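Local atomic coordinates of transcriptional regulatory protein RcsB (Salmonella enterica subsp. enterica serovar Typhimurium, PDB entry 6EO3), a protein that probably acts as the DNA-binding response regulator of the Rcs signalling system, controlling transcription of numerous genes with or without RcsA. Residues A[84-89]-A[105-110]; A[51-56]-A[79-84]. The protein carries 1 engineered substitution. All coordinates share one frame; numbering follows the deposited sequence.

Interaction 1. Residues A[84-89]-A[105-110]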
ATOM      1  N   ILE A  84       3.127   6.656  22.988  1.00 40.72           N
ATOM      2  CA  ILE A  84       3.357   5.213  23.112  1.00 40.31           C
ATOM      3  C   ILE A  84       2.060   4.508  22.779  1.00 39.68           C
ATOM      4  O   ILE A  84       1.088   4.652  23.504  1.00 41.05           O
ATOM      5  CB  ILE A  84       3.807   4.804  24.535  1.00 39.93           C
ATOM      6  CG1 ILE A  84       5.107   5.523  24.895  1.00 40.45           C
ATOM      7  CG2 ILE A  84       4.002   3.291  24.646  1.00 37.96           C
ATOM      8  CD1 ILE A  84       5.460   5.424  26.361  1.00 41.42           C
ATOM      9  N   VAL A  85       2.045   3.733  21.695  1.00 41.36           N
ATOM     10  CA  VAL A  85       0.878   2.921  21.364  1.00 40.79           C
ATOM     11  C   VAL A  85       0.880   1.589  22.132  1.00 41.36           C
ATOM     12  O   VAL A  85       1.854   0.858  22.158  1.00 40.28           O
ATOM     13  CB  VAL A  85       0.751   2.700  19.847  1.00 41.80           C
ATOM     14  CG1 VAL A  85      -0.279   1.626  19.529  1.00 41.41           C
ATOM     15  CG2 VAL A  85       0.339   3.998  19.185  1.00 42.19           C
ATOM     16  N   LEU A  86      -0.252   1.292  22.747  1.00 43.16           N
ATOM     17  CA  LEU A  86      -0.412   0.116  23.565  1.00 44.96           C
ATOM     18  C   LEU A  86      -1.403  -0.783  22.847  1.00 46.62           C
ATOM     19  O   LEU A  86      -2.537  -0.386  22.603  1.00 48.15           O
ATOM     20  CB  LEU A  86      -0.926   0.530  24.947  1.00 45.34           C
ATOM     21  CG  LEU A  86      -0.677  -0.401  26.132  1.00 49.18           C
ATOM     22  CD1 LEU A  86       0.803  -0.586  26.418  1.00 50.14           C
ATOM     23  CD2 LEU A  86      -1.384   0.144  27.371  1.00 50.98           C
ATOM     24  N   THR A  87      -0.978  -1.983  22.474  1.00 45.41           N
ATOM     25  CA  THR A  87      -1.849  -2.827  21.682  1.00 46.54           C
ATOM     26  C   THR A  87      -1.833  -4.293  22.105  1.00 47.19           C
ATOM     27  O   THR A  87      -0.836  -4.837  22.560  1.00 48.60           O
ATOM     28  CB  THR A  87      -1.557  -2.701  20.166  1.00 48.23           C
ATOM     29  OG1 THR A  87      -2.527  -3.461  19.416  1.00 50.32           O
ATOM     30  CG2 THR A  87      -0.149  -3.178  19.829  1.00 49.73           C
ATOM     31  N   MET A  88      -2.986  -4.908  21.943  1.00 41.18           N
ATOM     32  CA  MET A  88      -3.160  -6.306  22.209  1.00 43.99           C
ATOM     33  C   MET A  88      -2.793  -7.108  20.951  1.00 44.70           C
ATOM     34  O   MET A  88      -2.564  -8.307  21.025  1.00 46.46           O
ATOM     35  CB  MET A  88      -4.614  -6.538  22.619  1.00 46.01           C
ATOM     36  CG  MET A  88      -4.802  -7.613  23.661  1.00 49.75           C
ATOM     37  SD  MET A  88      -4.080  -7.259  25.273  1.00 49.29           S
ATOM     38  CE  MET A  88      -4.553  -8.793  26.073  1.00 51.42           C
ATOM     39  N   ASN A  89      -2.699  -6.423  19.812  1.00 44.86           N
ATOM     40  CA  ASN A  89      -2.463  -7.039  18.513  1.00 45.49           C
ATOM     41  C   ASN A  89      -0.999  -7.360  18.317  1.00 47.25           C
ATOM     42  O   ASN A  89      -0.169  -6.456  18.304  1.00 48.58           O
ATOM     43  CB  ASN A  89      -2.916  -6.071  17.417  1.00 45.63           C
ATOM     44  CG  ASN A  89      -3.078  -6.734  16.055  1.00 48.07           C
ATOM     45  OD1 ASN A  89      -2.448  -7.748  15.745  1.00 48.62           O
ATOM     46  ND2 ASN A  89      -3.937  -6.150  15.228  1.00 47.78           N
ATOM     47  N   GLY A 105       6.955   5.089  20.721  1.00 52.29           N
ATOM     48  CA  GLY A 105       7.008   3.728  21.251  1.00 49.28           C
ATOM     49  C   GLY A 105       5.797   2.878  20.934  1.00 47.44           C
ATOM     50  O   GLY A 105       4.694   3.386  20.771  1.00 46.39           O
ATOM     51  N   ILE A 106       6.009   1.569  20.840  1.00 46.52           N
ATOM     52  CA  ILE A 106       4.903   0.616  20.799  1.00 44.78           C
ATOM     53  C   ILE A 106       5.163  -0.502  21.814  1.00 42.40           C
ATOM     54  O   ILE A 106       6.296  -0.974  21.947  1.00 42.57           O
ATOM     55  CB  ILE A 106       4.682   0.059  19.377  1.00 47.78           C
ATOM     56  CG1 ILE A 106       3.319  -0.623  19.277  1.00 48.38           C
ATOM     57  CG2 ILE A 106       5.793  -0.902  18.991  1.00 52.85           C
ATOM     58  CD1 ILE A 106       2.961  -1.036  17.862  1.00 52.16           C
ATOM     59  N   VAL A 107       4.114  -0.903  22.534  1.00 38.72           N
ATOM     60  CA  VAL A 107       4.228  -1.867  23.628  1.00 37.75           C
ATOM     61  C   VAL A 107       3.048  -2.839  23.593  1.00 37.97           C
ATOM     62  O   VAL A 107       1.895  -2.434  23.416  1.00 38.62           O
ATOM     63  CB  VAL A 107       4.279  -1.152  25.003  1.00 38.01           C
ATOM     64  CG1 VAL A 107       4.253  -2.142  26.162  1.00 38.55           C
ATOM     65  CG2 VAL A 107       5.512  -0.265  25.109  1.00 38.07           C
ATOM     66  N   LEU A 108       3.340  -4.124  23.768  1.00 38.31           N
ATOM     67  CA  LEU A 108       2.291  -5.137  23.821  1.00 37.92           C
ATOM     68  C   LEU A 108       1.639  -5.063  25.171  1.00 40.13           C
ATOM     69  O   LEU A 108       2.316  -5.115  26.207  1.00 41.75           O
ATOM     70  CB  LEU A 108       2.847  -6.537  23.568  1.00 38.42           C
ATOM     71  CG  LEU A 108       3.320  -6.754  22.133  1.00 37.86           C
ATOM     72  CD1 LEU A 108       3.933  -8.130  22.005  1.00 40.45           C
ATOM     73  CD2 LEU A 108       2.169  -6.609  21.149  1.00 38.52           C
ATOM     74  N   LYS A 109       0.317  -4.935  25.149  1.00 41.99           N
ATOM     75  CA  LYS A 109      -0.465  -4.676  26.356  1.00 43.25           C
ATOM     76  C   LYS A 109      -0.301  -5.802  27.373  1.00 44.09           C
ATOM     77  O   LYS A 109      -0.296  -5.561  28.578  1.00 48.14           O
ATOM     78  CB  LYS A 109      -1.942  -4.482  25.983  1.00 44.90           C
ATOM     79  CG  LYS A 109      -2.780  -3.737  27.018  1.00 47.31           C
ATOM     80  CD  LYS A 109      -4.257  -3.684  26.634  1.00 49.54           C
ATOM     81  CE  LYS A 109      -4.481  -2.867  25.375  1.00 51.29           C
ATOM     82  NZ  LYS A 109      -5.913  -2.529  25.144  1.00 54.02           N
ATOM     83  N   GLN A 110      -0.127  -7.025  26.878  1.00 43.00           N
ATOM     84  CA  GLN A 110       0.080  -8.196  27.732  1.00 43.67           C
ATOM     85  C   GLN A 110       1.334  -8.082  28.609  1.00 44.13           C
ATOM     86  O   GLN A 110       1.457  -8.810  29.604  1.00 44.42           O
ATOM     87  CB  GLN A 110       0.192  -9.476  26.895  1.00 43.55           C
ATOM     88  CG  GLN A 110      -1.007  -9.807  26.029  1.00 42.35           C
ATOM     89  CD  GLN A 110      -0.930  -9.190  24.644  1.00 41.87           C
ATOM     90  OE1 GLN A 110      -0.235  -8.191  24.421  1.00 40.70           O
ATOM     91  NE2 GLN A 110      -1.672  -9.762  23.708  1.00 41.74           N
TER
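Val85 and Thr87 each reach across to segment 105-110 in a parallel ladder: Val85 N gives to Gly105 O and Val85 O takes from Val107 N, then Thr87 N gives to Val107 O (3.1 Å) and Thr87 O takes from Lys109 N (2.8 Å). This last bond falls where strand 105-108 gives way to the 3-10 segment at 109-110. On one face of the sheet Val107 is gripped by two neighbours, its CG2 meeting Ile84 CG2 at 3.9 Å and its CG1 meeting Leu86 CD1 at 3.8 Å, beneath helix 112-125; on the other, Ile106 packs against helix 92-99. These strands and helix 92-99 form a beta-alpha-beta unit of the CheY-like receiver domain. At the C-terminal ends, Lys109 sends its chain across Leu86 and Met88 at about right angles, with CB 3.6 Å from Met88 SD. Its CG lies anti to the backbone N (chi1 -159°), against Leu86 CG, and NZ continues to salt bridges with Asp10 and Asp56. Gln110 bends back over the thioether, and its NE2 donates to Met88 O at 3.2 Å. Thr87 OG1 closes an ST turn by accepting from Asn89 N.

Interaction 2. Residues A[51-56]-A[79-84]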
ATOM      1  N   HIS A  51       3.017  15.448  28.227  1.00 48.95           N
ATOM      2  CA  HIS A  51       4.209  15.189  27.416  1.00 49.35           C
ATOM      3  C   HIS A  51       4.095  13.896  26.630  1.00 48.26           C
ATOM      4  O   HIS A  51       4.656  13.778  25.531  1.00 46.88           O
ATOM      5  CB  HIS A  51       5.442  15.131  28.299  1.00 50.31           C
ATOM      6  CG  HIS A  51       5.614  16.351  29.136  1.00 52.46           C
ATOM      7  ND1 HIS A  51       5.596  16.314  30.509  1.00 52.68           N
ATOM      8  CD2 HIS A  51       5.750  17.653  28.795  1.00 54.23           C
ATOM      9  CE1 HIS A  51       5.733  17.538  30.985  1.00 53.39           C
ATOM     10  NE2 HIS A  51       5.829  18.369  29.964  1.00 54.77           N
ATOM     11  N   VAL A  52       3.375  12.929  27.196  1.00 47.12           N
ATOM     12  CA  VAL A  52       3.195  11.635  26.554  1.00 44.67           C
ATOM     13  C   VAL A  52       1.784  11.114  26.745  1.00 42.69           C
ATOM     14  O   VAL A  52       1.165  11.277  27.799  1.00 42.09           O
ATOM     15  CB  VAL A  52       4.260  10.589  27.009  1.00 47.49           C
ATOM     16  CG1 VAL A  52       4.535  10.676  28.493  1.00 46.40           C
ATOM     17  CG2 VAL A  52       3.862   9.156  26.632  1.00 49.15           C
ATOM     18  N   LEU A  53       1.293  10.495  25.682  1.00 41.72           N
ATOM     19  CA  LEU A  53       0.014   9.820  25.658  1.00 41.09           C
ATOM     20  C   LEU A  53       0.294   8.343  25.538  1.00 41.58           C
ATOM     21  O   LEU A  53       1.057   7.926  24.678  1.00 44.66           O
ATOM     22  CB  LEU A  53      -0.776  10.272  24.437  1.00 40.88           C
ATOM     23  CG  LEU A  53      -2.033   9.515  24.013  1.00 39.83           C
ATOM     24  CD1 LEU A  53      -3.088   9.535  25.108  1.00 39.17           C
ATOM     25  CD2 LEU A  53      -2.563  10.163  22.736  1.00 40.15           C
ATOM     26  N   ILE A  54      -0.311   7.560  26.413  1.00 42.30           N
ATOM     27  CA  ILE A  54      -0.269   6.121  26.307  1.00 43.25           C
ATOM     28  C   ILE A  54      -1.684   5.719  25.921  1.00 43.67           C
ATOM     29  O   ILE A  54      -2.619   5.839  26.726  1.00 40.61           O
ATOM     30  CB  ILE A  54       0.168   5.461  27.629  1.00 45.23           C
ATOM     31  CG1 ILE A  54       1.554   5.972  28.029  1.00 47.42           C
ATOM     32  CG2 ILE A  54       0.215   3.946  27.485  1.00 45.28           C
ATOM     33  CD1 ILE A  54       1.892   5.733  29.482  1.00 49.97           C
ATOM     34  N   THR A  55      -1.830   5.269  24.676  1.00 42.36           N
ATOM     35  CA  THR A  55      -3.138   4.959  24.125  1.00 42.10           C
ATOM     36  C   THR A  55      -3.236   3.563  23.494  1.00 41.52           C
ATOM     37  O   THR A  55      -2.310   3.060  22.856  1.00 38.57           O
ATOM     38  CB  THR A  55      -3.597   6.001  23.079  1.00 42.67           C
ATOM     39  OG1 THR A  55      -4.913   5.658  22.628  1.00 41.89           O
ATOM     40  CG2 THR A  55      -2.652   6.057  21.866  1.00 43.41           C
ATOM     41  N   ASP A  56      -4.401   2.973  23.688  1.00 41.30           N
ATOM     42  CA  ASP A  56      -4.778   1.746  23.054  1.00 42.79           C
ATOM     43  C   ASP A  56      -4.992   2.024  21.572  1.00 44.89           C
ATOM     44  O   ASP A  56      -5.489   3.083  21.182  1.00 42.61           O
ATOM     45  CB  ASP A  56      -6.059   1.232  23.695  1.00 43.99           C
ATOM     46  CG  ASP A  56      -6.544  -0.075  23.103  1.00 46.43           C
ATOM     47  OD1 ASP A  56      -5.743  -0.837  22.490  1.00 44.42           O
ATOM     48  OD2 ASP A  56      -7.755  -0.347  23.292  1.00 51.18           O
ATOM     49  N   PRO A  79       2.045  17.625  17.588  1.00 53.09           N
ATOM     50  CA  PRO A  79       3.413  17.216  17.244  1.00 52.97           C
ATOM     51  C   PRO A  79       4.425  17.226  18.400  1.00 54.39           C
ATOM     52  O   PRO A  79       5.444  16.536  18.321  1.00 54.46           O
ATOM     53  CB  PRO A  79       3.829  18.239  16.181  1.00 55.86           C
ATOM     54  CG  PRO A  79       2.973  19.437  16.424  1.00 54.98           C
ATOM     55  CD  PRO A  79       1.671  18.901  16.945  1.00 54.70           C
ATOM     56  N   SER A  80       4.163  17.997  19.453  1.00 54.12           N
ATOM     57  CA  SER A  80       5.052  18.014  20.625  1.00 53.80           C
ATOM     58  C   SER A  80       4.796  16.808  21.521  1.00 51.95           C
ATOM     59  O   SER A  80       5.597  16.498  22.397  1.00 51.83           O
ATOM     60  CB  SER A  80       4.859  19.291  21.443  1.00 55.44           C
ATOM     61  OG  SER A  80       4.993  20.447  20.626  1.00 60.26           O
ATOM     62  N   LEU A  81       3.671  16.139  21.301  1.00 49.62           N
ATOM     63  CA  LEU A  81       3.234  15.045  22.148  1.00 47.81           C
ATOM     64  C   LEU A  81       3.898  13.720  21.777  1.00 47.94           C
ATOM     65  O   LEU A  81       3.805  13.266  20.638  1.00 51.21           O
ATOM     66  CB  LEU A  81       1.724  14.922  22.039  1.00 45.95           C
ATOM     67  CG  LEU A  81       0.999  14.001  23.002  1.00 46.47           C
ATOM     68  CD1 LEU A  81       1.121  14.436  24.459  1.00 47.02           C
ATOM     69  CD2 LEU A  81      -0.458  13.950  22.573  1.00 46.95           C
ATOM     70  N   SER A  82       4.574  13.110  22.743  1.00 46.48           N
ATOM     71  CA  SER A  82       5.181  11.803  22.547  1.00 47.29           C
ATOM     72  C   SER A  82       4.131  10.712  22.746  1.00 46.54           C
ATOM     73  O   SER A  82       3.396  10.728  23.730  1.00 48.18           O
ATOM     74  CB  SER A  82       6.327  11.611  23.527  1.00 47.16           C
ATOM     75  OG  SER A  82       7.412  12.432  23.159  1.00 48.11           O
ATOM     76  N   ILE A  83       4.067   9.767  21.813  1.00 44.61           N
ATOM     77  CA  ILE A  83       2.995   8.760  21.806  1.00 42.02           C
ATOM     78  C   ILE A  83       3.545   7.350  21.935  1.00 40.35           C
ATOM     79  O   ILE A  83       4.320   6.906  21.097  1.00 40.13           O
ATOM     80  CB  ILE A  83       2.147   8.846  20.513  1.00 41.01           C
ATOM     81  CG1 ILE A  83       1.560  10.248  20.350  1.00 41.17           C
ATOM     82  CG2 ILE A  83       1.010   7.839  20.543  1.00 40.40           C
ATOM     83  CD1 ILE A  83       1.056  10.546  18.961  1.00 42.95           C
ATOM     84  N   ILE A  84       3.127   6.656  22.988  1.00 40.72           N
ATOM     85  CA  ILE A  84       3.357   5.213  23.112  1.00 40.31           C
ATOM     86  C   ILE A  84       2.060   4.508  22.779  1.00 39.68           C
ATOM     87  O   ILE A  84       1.088   4.652  23.504  1.00 41.05           O
ATOM     88  CB  ILE A  84       3.807   4.804  24.535  1.00 39.93           C
ATOM     89  CG1 ILE A  84       5.107   5.523  24.895  1.00 40.45           C
ATOM     90  CG2 ILE A  84       4.002   3.291  24.646  1.00 37.96           C
ATOM     91  CD1 ILE A  84       5.460   5.424  26.361  1.00 41.42           C
TER
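Leu81 lays its two methyl branches against different parts of segment 51-56: CD1 rests on the peptide carbon of His51, 3.7 Å from His51 C, while CD2 meets Leu53 CB at 4.1 Å. With CG anti to the backbone N (chi1 -170°), the branched end is carried back to segment 51-56 although the bond leaving its backbone does not aim there. Leu53 projects to the same face as Ile83, and further along Thr55 CG2 comes to 4.3 Å from Ile83 CG2; helix 68-77 covers this side through Ile71 and Ile74.

The opposite face carries Val52, Ser82, Ile54 and Ile84. Val52 places CG2 anti to its backbone N, where it touches Ile84 CD1 at 4.1 Å, the two side chains meeting at a slant. The same Ile84 methyl lies 4.3 Å from Ile54 CG1, so this one methyl touches Val52 and Ile54, the two side chains that strand 52-56 turns to this face. Val52 CG2 also lies 3.3 Å from Ser82 O, and Leu123 of helix 112-125 packs on both residues.

Between the faces run four backbone bonds: Ser82 N to His51 O, Leu53 N to Ser82 O, Ile84 N to Leu53 O, and Thr55 N to Ile84 O, the longest at 3.2 Å. They fix the parallel pairing of Val52, Leu53 and Ile54 with Ser82, Ile83 and Ile84. Strand 52-56 ends at Asp56, the residue predicted to be phosphorylated, and with helix 68-77 and strand 82-87 it forms a central beta-alpha-beta crossover of the response regulator receiver fold.

How the interactions relate
Interactions 1 and 2 sit side by side in one five-stranded parallel sheet, their centres about 12 Å apart. Strand 82-87 belongs to both and Ile84 is their common residue, with 52-56 on one flank and the outermost strand 105-108 on the other. Along the chain the pairing of 51-56 with 79-84 is complete by the time the chain sets out on the next unit, so two beta-alpha-beta units follow one another, through helices 68-77 and 92-99. Besides the lysine salt bridge, Leu86 N probably bonds to Thr55 O and Leu86 CD2 packs on Ile54 CG2. The C-terminal ends of strands 52-56, 82-87 and 105-108 lie together near Asp56, consistent with the phospho-acceptor site of receiver domains.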